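Local structure of proteolytically activated form of PPO4 Tyrosinase (Agaricus bisporus var. bisporus H97, 4OUA) at residues K41-Y46 with Y168-I173; S48-S53 with A272-I277; G57-P62 with D174-G179. The protein catalyses, with a pair of copper ions, the ortho-hydroxylation of monophenols and the oxidation of the resulting o-diphenols to o-quinones, the first step toward melanin. One frame throughout, in Å; residues are numbered along the deposited sequence.

Contact 1. Residues K41-Y46 with Y168-I173; sequences KDQSDY and YSFHPI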
loop_
_atom_site.group_PDB
_atom_site.type_symbol
_atom_site.label_atom_id
_atom_site.label_comp_id
_atom_site.label_asym_id
_atom_site.label_seq_id
_atom_site.Cartn_x
_atom_site.Cartn_y
_atom_site.Cartn_z
ATOM N N LYS A 41 -13.553 13.804 2.223
ATOM C CA LYS A 41 -13.628 14.125 3.644
ATOM C C LYS A 41 -12.715 15.298 3.991
ATOM O O LYS A 41 -11.747 15.573 3.284
ATOM C CB LYS A 41 -13.255 12.911 4.499
ATOM C CG LYS A 41 -14.319 11.828 4.565
ATOM C CD LYS A 41 -13.876 10.694 5.478
ATOM C CE LYS A 41 -14.919 9.590 5.549
ATOM N NZ LYS A 41 -14.428 8.414 6.322
ATOM N N ASP A 42 -13.038 15.986 5.081
ATOM C CA ASP A 42 -12.219 17.090 5.568
ATOM C C ASP A 42 -10.819 16.595 5.916
ATOM O O ASP A 42 -10.663 15.568 6.576
ATOM C CB ASP A 42 -12.880 17.743 6.783
ATOM C CG ASP A 42 -12.016 18.814 7.415
ATOM O OD1 ASP A 42 -11.281 19.504 6.680
ATOM O OD2 ASP A 42 -12.074 18.966 8.654
ATOM N N GLN A 43 -9.800 17.326 5.473
ATOM C CA GLN A 43 -8.419 16.886 5.645
ATOM C C GLN A 43 -7.977 16.862 7.106
ATOM O O GLN A 43 -6.925 16.316 7.430
ATOM C CB GLN A 43 -7.477 17.774 4.831
ATOM C CG GLN A 43 -7.532 17.505 3.336
ATOM C CD GLN A 43 -6.517 18.315 2.557
ATOM O OE1 GLN A 43 -6.295 18.078 1.369
ATOM N NE2 GLN A 43 -5.896 19.280 3.225
ATOM N N SER A 44 -8.779 17.449 7.986
ATOM C CA SER A 44 -8.487 17.409 9.414
ATOM C C SER A 44 -9.157 16.200 10.060
ATOM O O SER A 44 -8.988 15.943 11.252
ATOM C CB SER A 44 -8.936 18.701 10.094
ATOM O OG SER A 44 -8.186 19.805 9.620
ATOM N N ASP A 45 -9.921 15.465 9.259
ATOM C CA ASP A 45 -10.540 14.222 9.702
ATOM C C ASP A 45 -9.518 13.090 9.630
ATOM O O ASP A 45 -8.995 12.783 8.558
ATOM C CB ASP A 45 -11.768 13.902 8.843
ATOM C CG ASP A 45 -12.628 12.793 9.427
ATOM O OD1 ASP A 45 -12.084 11.874 10.075
ATOM O OD2 ASP A 45 -13.860 12.839 9.231
ATOM N N TYR A 46 -9.237 12.474 10.774
ATOM C CA TYR A 46 -8.234 11.415 10.859
ATOM C C TYR A 46 -8.547 10.234 9.946
ATOM O O TYR A 46 -7.637 9.584 9.434
ATOM C CB TYR A 46 -8.096 10.929 12.303
ATOM C CG TYR A 46 -7.338 11.885 13.198
ATOM C CD1 TYR A 46 -6.290 12.650 12.702
ATOM C CD2 TYR A 46 -7.674 12.026 14.540
ATOM C CE1 TYR A 46 -5.594 13.525 13.516
ATOM C CE2 TYR A 46 -6.984 12.898 15.361
ATOM C CZ TYR A 46 -5.947 13.645 14.844
ATOM O OH TYR A 46 -5.261 14.514 15.661
ATOM N N TYR A 168 -5.380 12.156 -6.441
ATOM C CA TYR A 168 -6.069 12.807 -5.332
ATOM C C TYR A 168 -6.022 14.320 -5.499
ATOM O O TYR A 168 -4.990 14.881 -5.871
ATOM C CB TYR A 168 -5.453 12.412 -3.989
ATOM C CG TYR A 168 -5.953 13.252 -2.834
ATOM C CD1 TYR A 168 -7.260 13.134 -2.380
ATOM C CD2 TYR A 168 -5.121 14.164 -2.201
ATOM C CE1 TYR A 168 -7.725 13.901 -1.328
ATOM C CE2 TYR A 168 -5.577 14.936 -1.147
ATOM C CZ TYR A 168 -6.879 14.799 -0.714
ATOM O OH TYR A 168 -7.339 15.564 0.334
ATOM N N SER A 169 -7.144 14.978 -5.228
ATOM C CA SER A 169 -7.209 16.430 -5.305
ATOM C C SER A 169 -7.103 17.040 -3.914
ATOM O O SER A 169 -7.974 16.830 -3.072
ATOM C CB SER A 169 -8.505 16.881 -5.983
ATOM O OG SER A 169 -8.607 16.362 -7.299
ATOM N N PHE A 170 -6.029 17.785 -3.673
ATOM C CA PHE A 170 -5.836 18.443 -2.387
ATOM C C PHE A 170 -6.873 19.543 -2.178
ATOM O O PHE A 170 -7.201 20.287 -3.104
ATOM C CB PHE A 170 -4.425 19.022 -2.280
ATOM C CG PHE A 170 -3.344 17.980 -2.198
ATOM C CD1 PHE A 170 -2.744 17.490 -3.346
ATOM C CD2 PHE A 170 -2.924 17.494 -0.970
ATOM C CE1 PHE A 170 -1.749 16.533 -3.272
ATOM C CE2 PHE A 170 -1.930 16.537 -0.889
ATOM C CZ PHE A 170 -1.341 16.055 -2.041
ATOM N N HIS A 171 -7.387 19.636 -0.956
ATOM C CA HIS A 171 -8.365 20.659 -0.607
ATOM C C HIS A 171 -8.269 21.022 0.871
ATOM O O HIS A 171 -8.984 20.468 1.705
ATOM C CB HIS A 171 -9.782 20.189 -0.953
ATOM C CG HIS A 171 -10.102 18.811 -0.461
ATOM N ND1 HIS A 171 -10.523 18.558 0.825
ATOM C CD2 HIS A 171 -10.058 17.610 -1.086
ATOM C CE1 HIS A 171 -10.727 17.262 0.973
ATOM N NE2 HIS A 171 -10.452 16.663 -0.172
ATOM N N PRO A 172 -7.376 21.965 1.198
ATOM C CA PRO A 172 -6.508 22.621 0.220
ATOM C C PRO A 172 -5.133 21.967 0.142
ATOM O O PRO A 172 -4.918 20.916 0.748
ATOM C CB PRO A 172 -6.398 24.038 0.772
ATOM C CG PRO A 172 -6.405 23.824 2.261
ATOM C CD PRO A 172 -7.268 22.599 2.525
ATOM N N ILE A 173 -4.218 22.582 -0.598
ATOM C CA ILE A 173 -2.823 22.172 -0.554
ATOM C C ILE A 173 -2.271 22.551 0.812
ATOM O O ILE A 173 -2.123 23.733 1.117
ATOM C CB ILE A 173 -1.986 22.829 -1.666
ATOM C CG1 ILE A 173 -2.498 22.406 -3.043
ATOM C CG2 ILE A 173 -0.517 22.468 -1.510
ATOM C CD1 ILE A 173 -1.737 23.026 -4.192
#
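Gln43 reaches from one loop into another and meets Tyr168, His171 and Pro172 through its terminal amide. Its CB points toward residues 168-173, and CG lies anti to its own carbonyl carbon (chi1 -74°), from where the chain runs extended to the amide. Gln43 CG packs against Tyr168 OH at 3.6 Å and against the backbone oxygen of His171. Gln43 CD lies 3.4 Å from that same His171 O, so the amide rests on the backbone it is bonded to. At the tip, OE1 accepts two hydrogen bonds. Tyr168 OH donates to Gln43 OE1 over 2.9 Å, lying in the carbonyl plane on a lone pair. His171 N donates to Gln43 OE1 at 3.0 Å; this bond is nearly straight at the hydrogen (166°), with its donor 53° out of the carbonyl plane. The other branch, Gln43 NE2, donates to Pro172 O at 3.1 Å in a more bent bond. With both branches bonded, the amide is fixed in its rotation. An alanine in place of Gln43 would probably leave His171 N and Tyr168 OH without this shared acceptor and Pro172 O without its donor, and would open a gap between the loops. The imidazole of His171 turns one face to the amide, Gln43 OE1 lying over its centre, while Lys41 O meets the ring edge, 3.0 Å from His171 CE1. His171 NE2 is hydrogen-bonded to Gln39 O, outside the contact. The contact thus joins the turn between helix 25-39 and helix 49-54, where Asp42 to Asp45 form a type I beta turn, to the loop that leads from strand 158-162 to helix 201-224; Gln43, Tyr168 and Phe170 also touch Phe50 on helix 49-54.

Contact 2. Residues S48-S53 with A272-I277; sequences SFFQLS and AAFDPI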
loop_
_atom_site.group_PDB
_atom_site.type_symbol
_atom_site.label_atom_id
_atom_site.label_comp_id
_atom_site.label_asym_id
_atom_site.label_seq_id
_atom_site.Cartn_x
_atom_site.Cartn_y
_atom_site.Cartn_z
ATOM N N SER A 48 -9.764 10.389 7.061
ATOM C CA SER A 48 -9.837 10.884 5.692
ATOM C C SER A 48 -8.623 10.427 4.895
ATOM O O SER A 48 -7.590 10.077 5.466
ATOM C CB SER A 48 -9.942 12.412 5.665
ATOM O OG SER A 48 -8.713 13.026 6.021
ATOM N N PHE A 49 -8.759 10.436 3.573
ATOM C CA PHE A 49 -7.682 10.039 2.675
ATOM C C PHE A 49 -6.409 10.845 2.921
ATOM O O PHE A 49 -5.305 10.318 2.809
ATOM C CB PHE A 49 -8.124 10.196 1.218
ATOM C CG PHE A 49 -7.079 9.791 0.216
ATOM C CD1 PHE A 49 -6.181 10.719 -0.285
ATOM C CD2 PHE A 49 -7.001 8.484 -0.230
ATOM C CE1 PHE A 49 -5.221 10.350 -1.210
ATOM C CE2 PHE A 49 -6.044 8.108 -1.154
ATOM C CZ PHE A 49 -5.154 9.043 -1.646
ATOM N N PHE A 50 -6.572 12.120 3.260
ATOM C CA PHE A 50 -5.432 13.010 3.449
ATOM C C PHE A 50 -4.615 12.645 4.685
ATOM O O PHE A 50 -3.391 12.539 4.617
ATOM C CB PHE A 50 -5.899 14.464 3.547
ATOM C CG PHE A 50 -4.777 15.449 3.695
ATOM C CD1 PHE A 50 -4.100 15.919 2.582
ATOM C CD2 PHE A 50 -4.395 15.904 4.946
ATOM C CE1 PHE A 50 -3.065 16.824 2.713
ATOM C CE2 PHE A 50 -3.361 16.809 5.084
ATOM C CZ PHE A 50 -2.696 17.270 3.965
ATOM N N GLN A 51 -5.293 12.456 5.812
ATOM C CA GLN A 51 -4.613 12.121 7.058
ATOM C C GLN A 51 -4.036 10.711 7.015
ATOM O O GLN A 51 -2.997 10.440 7.615
ATOM C CB GLN A 51 -5.565 12.265 8.248
ATOM C CG GLN A 51 -5.839 13.706 8.644
ATOM C CD GLN A 51 -4.587 14.428 9.108
ATOM O OE1 GLN A 51 -3.878 13.956 9.996
ATOM N NE2 GLN A 51 -4.304 15.574 8.501
ATOM N N LEU A 52 -4.715 9.818 6.301
ATOM C CA LEU A 52 -4.247 8.445 6.154
ATOM C C LEU A 52 -2.960 8.391 5.335
ATOM O O LEU A 52 -2.001 7.719 5.716
ATOM C CB LEU A 52 -5.327 7.577 5.504
ATOM C CG LEU A 52 -6.553 7.268 6.367
ATOM C CD1 LEU A 52 -7.589 6.481 5.576
ATOM C CD2 LEU A 52 -6.152 6.512 7.627
ATOM N N SER A 53 -2.943 9.099 4.211
ATOM C CA SER A 53 -1.749 9.182 3.381
ATOM C C SER A 53 -0.712 10.087 4.031
ATOM O O SER A 53 0.490 9.930 3.818
ATOM C CB SER A 53 -2.094 9.696 1.983
ATOM O OG SER A 53 -2.953 8.794 1.309
ATOM N N ALA A 272 4.465 10.535 -1.698
ATOM C CA ALA A 272 4.127 9.310 -2.419
ATOM C C ALA A 272 2.796 8.705 -1.979
ATOM O O ALA A 272 2.059 8.151 -2.796
ATOM C CB ALA A 272 5.243 8.287 -2.256
ATOM N N ALA A 273 2.491 8.813 -0.691
ATOM C CA ALA A 273 1.285 8.208 -0.138
ATOM C C ALA A 273 0.010 8.847 -0.685
ATOM O O ALA A 273 -1.035 8.199 -0.762
ATOM C CB ALA A 273 1.306 8.298 1.379
ATOM N N PHE A 274 0.101 10.116 -1.070
ATOM C CA PHE A 274 -1.066 10.857 -1.539
ATOM C C PHE A 274 -1.581 10.351 -2.886
ATOM O O PHE A 274 -2.739 10.578 -3.237
ATOM C CB PHE A 274 -0.744 12.351 -1.630
ATOM C CG PHE A 274 -0.516 13.000 -0.294
ATOM C CD1 PHE A 274 -1.588 13.349 0.512
ATOM C CD2 PHE A 274 0.768 13.261 0.157
ATOM C CE1 PHE A 274 -1.386 13.945 1.743
ATOM C CE2 PHE A 274 0.977 13.857 1.387
ATOM C CZ PHE A 274 -0.101 14.201 2.180
ATOM N N ASP A 275 -0.726 9.669 -3.640
ATOM C CA ASP A 275 -1.146 9.071 -4.902
ATOM C C ASP A 275 -1.885 7.763 -4.629
ATOM O O ASP A 275 -1.325 6.845 -4.035
ATOM C CB ASP A 275 0.059 8.831 -5.818
ATOM C CG ASP A 275 -0.343 8.529 -7.253
ATOM O OD1 ASP A 275 -1.345 7.816 -7.467
ATOM O OD2 ASP A 275 0.351 9.008 -8.175
ATOM N N PRO A 276 -3.152 7.682 -5.065
ATOM C CA PRO A 276 -4.030 6.528 -4.833
ATOM C C PRO A 276 -3.414 5.185 -5.235
ATOM O O PRO A 276 -3.765 4.155 -4.661
ATOM C CB PRO A 276 -5.249 6.841 -5.705
ATOM C CG PRO A 276 -5.278 8.328 -5.774
ATOM C CD PRO A 276 -3.840 8.757 -5.802
ATOM N N ILE A 277 -2.503 5.196 -6.203
ATOM C CA ILE A 277 -1.893 3.957 -6.672
ATOM C C ILE A 277 -0.870 3.438 -5.666
ATOM O O ILE A 277 -0.391 2.308 -5.777
ATOM C CB ILE A 277 -1.213 4.143 -8.044
ATOM C CG1 ILE A 277 -1.059 2.794 -8.750
ATOM C CG2 ILE A 277 0.130 4.837 -7.888
ATOM C CD1 ILE A 277 -0.420 2.891 -10.114
#
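Phe50 and Phe274 meet obliquely: their ring centroids are 5.3 Å apart and their planes are inclined at 43°. The touching atom of Phe274 is CE1, which sits 3.5 Å from Phe50 CD1 and equally near Phe50 CE1. Although the first side-chain bond of Phe274 starts away from the helix, its CG stands anti to the carbonyl carbon (chi1 -68°), and the ring comes back to the helix. The Phe49 ring is used differently. It turns its edge to the backbone, with Phe274 O in the ring plane beside CE1 and CZ, and Phe49 CZ touches Pro276 CG at 4.2 Å. Ser53 OG lies over one face of that ring, toward the rim, and donates a hydrogen bond to Ala273 O across 2.9 Å; the donor stands 63° out of the carbonyl plane. Ser53 CB meanwhile lies against Ala273 CB at 3.7 Å. All six touching residues are buried, and Ala273 also touches the copper ligand His56, which places this packing next to the copper site. Helix 49-54 is thereby packed on the segment that leads into helix 277-295, while Phe49 also rests on Leu35 and Ile38 of helix 25-39 and on Tyr97 of helix 86-109.

Contact 3. Residues G57-P62 with D174-G179; sequences GLPFTP and DPSFNG. With NA (sodium ion), chain E.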
loop_
_atom_site.group_PDB
_atom_site.type_symbol
_atom_site.label_atom_id
_atom_site.label_comp_id
_atom_site.label_asym_id
_atom_site.label_seq_id
_atom_site.Cartn_x
_atom_site.Cartn_y
_atom_site.Cartn_z
ATOM N N GLY A 57 4.381 10.441 4.921
ATOM C CA GLY A 57 5.318 11.550 4.918
ATOM C C GLY A 57 4.719 12.817 5.498
ATOM O O GLY A 57 4.302 12.841 6.656
ATOM N N LEU A 58 4.681 13.873 4.692
ATOM C CA LEU A 58 4.062 15.127 5.106
ATOM C C LEU A 58 2.549 14.974 5.227
ATOM O O LEU A 58 1.943 14.172 4.516
ATOM C CB LEU A 58 4.398 16.246 4.119
ATOM C CG LEU A 58 5.836 16.766 4.126
ATOM C CD1 LEU A 58 6.063 17.719 2.963
ATOM C CD2 LEU A 58 6.145 17.451 5.447
ATOM N N PRO A 59 1.933 15.745 6.135
ATOM C CA PRO A 59 2.643 16.677 7.015
ATOM C C PRO A 59 3.318 15.962 8.180
ATOM O O PRO A 59 2.987 14.814 8.471
ATOM C CB PRO A 59 1.529 17.597 7.514
ATOM C CG PRO A 59 0.322 16.724 7.519
ATOM C CD PRO A 59 0.474 15.803 6.335
ATOM N N PHE A 60 4.257 16.633 8.837
ATOM C CA PHE A 60 4.946 16.044 9.976
ATOM C C PHE A 60 4.155 16.255 11.261
ATOM O O PHE A 60 4.574 17.003 12.143
ATOM C CB PHE A 60 6.349 16.632 10.115
ATOM C CG PHE A 60 7.242 16.359 8.936
ATOM C CD1 PHE A 60 6.977 15.305 8.078
ATOM C CD2 PHE A 60 8.346 17.155 8.690
ATOM C CE1 PHE A 60 7.797 15.052 6.996
ATOM C CE2 PHE A 60 9.167 16.909 7.609
ATOM C CZ PHE A 60 8.892 15.855 6.761
ATOM N N THR A 61 3.007 15.592 11.359
ATOM C CA THR A 61 2.141 15.717 12.528
ATOM C C THR A 61 1.683 14.351 13.027
ATOM O O THR A 61 1.555 13.410 12.244
ATOM C CB THR A 61 0.898 16.577 12.222
ATOM O OG1 THR A 61 0.137 15.966 11.173
ATOM C CG2 THR A 61 1.309 17.980 11.794
ATOM N N PRO A 62 1.436 14.241 14.341
ATOM C CA PRO A 62 0.939 13.011 14.968
ATOM C C PRO A 62 -0.426 12.606 14.417
ATOM O O PRO A 62 -1.244 13.475 14.117
ATOM C CB PRO A 62 0.838 13.386 16.451
ATOM C CG PRO A 62 1.740 14.564 16.616
ATOM C CD PRO A 62 1.652 15.313 15.326
ATOM N N ASP A 174 -1.987 21.544 1.633
ATOM C CA ASP A 174 -1.575 21.758 3.017
ATOM C C ASP A 174 -0.404 22.729 3.130
ATOM O O ASP A 174 0.503 22.718 2.296
ATOM C CB ASP A 174 -1.210 20.425 3.674
ATOM C CG ASP A 174 -1.005 20.551 5.173
ATOM O OD1 ASP A 174 0.098 20.966 5.588
ATOM O OD2 ASP A 174 -1.943 20.235 5.934
ATOM N N PRO A 175 -0.428 23.579 4.167
ATOM C CA PRO A 175 0.607 24.588 4.427
ATOM C C PRO A 175 2.000 23.991 4.623
ATOM O O PRO A 175 2.981 24.734 4.642
ATOM C CB PRO A 175 0.121 25.260 5.717
ATOM C CG PRO A 175 -1.348 25.022 5.741
ATOM C CD PRO A 175 -1.537 23.667 5.131
ATOM N N SER A 176 2.084 22.671 4.772
ATOM C CA SER A 176 3.367 22.012 4.983
ATOM C C SER A 176 4.052 21.682 3.659
ATOM O O SER A 176 5.127 21.082 3.642
ATOM C CB SER A 176 3.187 20.738 5.818
ATOM O OG SER A 176 2.335 19.808 5.171
ATOM N N PHE A 177 3.431 22.081 2.554
ATOM C CA PHE A 177 3.994 21.843 1.227
ATOM C C PHE A 177 4.717 23.078 0.691
ATOM O O PHE A 177 5.298 23.041 -0.393
ATOM C CB PHE A 177 2.901 21.430 0.232
ATOM C CG PHE A 177 2.301 20.075 0.497
ATOM C CD1 PHE A 177 2.572 19.388 1.668
ATOM C CD2 PHE A 177 1.471 19.483 -0.442
ATOM C CE1 PHE A 177 2.017 18.142 1.902
ATOM C CE2 PHE A 177 0.916 18.238 -0.215
ATOM C CZ PHE A 177 1.190 17.566 0.959
ATOM N N ASN A 178 4.677 24.165 1.457
ATOM C CA ASN A 178 5.156 25.468 0.997
ATOM C C ASN A 178 6.595 25.485 0.479
ATOM O O ASN A 178 6.860 25.995 -0.610
ATOM C CB ASN A 178 5.010 26.499 2.122
ATOM C CG ASN A 178 3.560 26.745 2.504
ATOM O OD1 ASN A 178 2.670 25.979 2.135
ATOM N ND2 ASN A 178 3.319 27.819 3.251
ATOM N N GLY A 179 7.519 24.930 1.256
ATOM C CA GLY A 179 8.931 24.990 0.921
ATOM C C GLY A 179 9.328 24.266 -0.355
ATOM O O GLY A 179 10.342 24.599 -0.966
HETATM NA NA NA E . 2.776 12.699 8.357
HETATM O O HOH W 1 1.129 11.960 9.909
HETATM O O HOH W 2 4.090 12.257 10.042
#
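Leu58 and Pro59 pack against Ser176 and Phe177 in a van der Waals contact between two loops, one joining helix 49-54 to helix 86-109 and the other lying between strand 158-162 and helix 201-224. No hydrogen bond crosses it. The Leu58 and Phe177 side chains run past one another, pointing opposite ways: Leu58 CB touches Phe177 CE1 at 3.8 Å, while Leu58 CD1 lies against the backbone oxygen of Ser176 at 3.6 Å. The other methyl, CD2, sits over the centre of the Phe60 ring within its own loop. Pro59, entered through a cis peptide bond, offers its CB to Ser176 OG at 3.3 Å. That hydroxyl stands between the backbone N and the carbonyl carbon of its residue (chi1 61°), and Ser176 OG is hydrogen-bonded to Asp174 OD1 over 2.6 Å. Asp174 OD1 also accepts from Ser176 N at 2.7 Å, closing an Asx turn. Beyond the pair, the Phe177 ring makes an edge-to-face contact with Phe271, and Leu58 shares a backbone hydrogen bond with Leu270. On the 57-62 loop a sodium ion is bound by Gly57 O at 2.3 Å, Pro59 O at 2.1 Å and two waters, with Gly54 O of helix 49-54 as the further ligand. One of these waters donates to Thr61 O. The meeting surface is Leu58 carbon against the Phe177 ring, and Pro59 CB against Ser176, whose hydroxyl is already engaged by Asp174; apolar packing therefore makes the contact. Because Gly57 O and Pro59 O, from the residues before and after Leu58, share one sodium ion, the backbone at Leu58 is probably restrained.

The three contacts adjoin: the centres of contacts 1 and 2 are about 9 Å apart, those of 1 and 3 about 12 Å, and those of 2 and 3 about 13 Å. Contacts 1 and 2 meet through a probable hydrogen bond of 2.9 Å between Gln43 O and Gln51 NE2. Aromatic packing continues to contact 3, where Phe177 CE2 lies 3.4 Å from Phe170 CE2 and Phe177 CZ lies 3.7 Å from Phe274 CE2. Contact 2 comes nearest to the copper site: the side chain of Ala273 is about 3 Å from that of the copper ligand His56 and about 7 Å from a copper ion. In contact 3, the sodium site involves Gly57, next to His56 in sequence.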